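Local coordinates for protein aerobactin synthase IucC (PDB 6CN7) that probably catalyses the ATP-dependent attachment of a second N-acetyl-N-hydroxylysine to a citryl intermediate, yielding the siderophore aerobactin, at residues Q306-A309 and T313-Q316. The protein carries 5 engineered substitutions. Residues are numbered along the deposited sequence; the frame is centred on the assembly and turned at random.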
loop_
_atom_site.group_PDB
_atom_site.type_symbol
_atom_site.label_atom_id
_atom_site.label_comp_id
_atom_site.label_asym_id
_atom_site.label_seq_id
_atom_site.Cartn_x
_atom_site.Cartn_y
_atom_site.Cartn_z
ATOM N N GLN A 306 -36.429 20.111 -8.336
ATOM C CA GLN A 306 -37.537 20.915 -8.844
ATOM C C GLN A 306 -38.677 20.042 -9.356
ATOM O O GLN A 306 -39.848 20.413 -9.222
ATOM C CB GLN A 306 -37.042 21.845 -9.952
ATOM N N VAL A 307 -38.360 18.886 -9.943
ATOM C CA VAL A 307 -39.400 18.000 -10.460
ATOM C C VAL A 307 -40.211 17.410 -9.313
ATOM O O VAL A 307 -41.448 17.412 -9.339
ATOM C CB VAL A 307 -38.779 16.896 -11.335
ATOM C CG1 VAL A 307 -39.835 15.888 -11.773
ATOM C CG2 VAL A 307 -38.097 17.505 -12.554
ATOM N N PHE A 308 -39.525 16.896 -8.289
ATOM C CA PHE A 308 -40.217 16.289 -7.159
ATOM C C PHE A 308 -41.026 17.313 -6.374
ATOM O O PHE A 308 -42.037 16.957 -5.757
ATOM C CB PHE A 308 -39.209 15.592 -6.244
ATOM C CG PHE A 308 -38.749 14.255 -6.757
ATOM C CD1 PHE A 308 -38.522 14.058 -8.109
ATOM C CD2 PHE A 308 -38.545 13.199 -5.889
ATOM C CE1 PHE A 308 -38.104 12.832 -8.585
ATOM C CE2 PHE A 308 -38.124 11.969 -6.361
ATOM C CZ PHE A 308 -37.904 11.788 -7.711
ATOM N N ALA A 309 -40.603 18.577 -6.382
ATOM C CA ALA A 309 -41.359 19.616 -5.690
ATOM C C ALA A 309 -42.608 20.012 -6.469
ATOM O O ALA A 309 -43.656 20.284 -5.872
ATOM C CB ALA A 309 -40.471 20.840 -5.453
ATOM N N THR A 313 -47.825 13.966 -8.032
ATOM C CA THR A 313 -47.665 12.554 -7.697
ATOM C C THR A 313 -46.405 12.327 -6.872
ATOM O O THR A 313 -46.412 11.544 -5.914
ATOM C CB THR A 313 -47.629 11.714 -8.974
ATOM O OG1 THR A 313 -48.846 11.903 -9.703
ATOM C CG2 THR A 313 -47.463 10.234 -8.654
ATOM N N LEU A 314 -45.309 12.999 -7.230
ATOM C CA LEU A 314 -44.070 12.866 -6.474
ATOM C C LEU A 314 -44.116 13.656 -5.173
ATOM O O LEU A 314 -43.531 13.230 -4.172
ATOM C CB LEU A 314 -42.888 13.320 -7.332
ATOM C CG LEU A 314 -42.733 12.535 -8.637
ATOM C CD1 LEU A 314 -41.744 13.205 -9.569
ATOM C CD2 LEU A 314 -42.305 11.100 -8.354
ATOM N N LYS A 315 -44.800 14.802 -5.170
ATOM C CA LYS A 315 -45.019 15.534 -3.926
ATOM C C LYS A 315 -45.788 14.680 -2.925
ATOM O O LYS A 315 -45.438 14.625 -1.740
ATOM C CB LYS A 315 -45.768 16.835 -4.224
ATOM C CG LYS A 315 -45.834 17.839 -3.082
ATOM C CD LYS A 315 -46.433 19.154 -3.576
ATOM C CE LYS A 315 -46.578 20.180 -2.463
ATOM N NZ LYS A 315 -47.120 21.473 -2.974
ATOM N N GLN A 316 -46.831 13.988 -3.391
ATOM C CA GLN A 316 -47.677 13.207 -2.494
ATOM C C GLN A 316 -46.963 11.970 -1.962
ATOM O O GLN A 316 -47.284 11.498 -0.867
ATOM C CB GLN A 316 -48.965 12.812 -3.215
ATOM C CG GLN A 316 -49.871 13.995 -3.522
ATOM C CD GLN A 316 -50.975 13.655 -4.502
ATOM O OE1 GLN A 316 -51.022 12.552 -5.045
ATOM N NE2 GLN A 316 -51.868 14.607 -4.736
#
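With CG set opposite its own carbonyl carbon (chi1 -59°) and the chain then extended (chi2 168°), L314 sends CD1 back toward the preceding helix, where V307 and F308 receive it. V307, whose CG1 is trans to the backbone nitrogen (chi1 175°), offers a branch methyl, CG1, 4.0 Å from L314 CD1. F308 comes closer: its CD1 lies 3.6 Å from L314 CD1, and the methyl approaches the ring obliquely, while L314 CB sits over one ring face, displaced toward the rim; the flat, buried ring gives leucine a broad apolar surface. Helix 291-310 ends here and the short helix 312-317 follows at once, so the chain turns a corner between consecutive helices within the IucA/IucC family region; D311 OD1 accepts a hydrogen bond from L314 N. Flexible, branched leucine suits this inner side because it can reach both V307 and the ring and still touch P409 and H412 of helix 395-417. On the exposed outer side A309 turns its methyl away, and K315 passes its CD 3.8 Å from A309 O as the extended chain carries its ammonium group away. No hydrogen bond joins the two segments directly; F308 O and K315 N stay 3.6 Å apart.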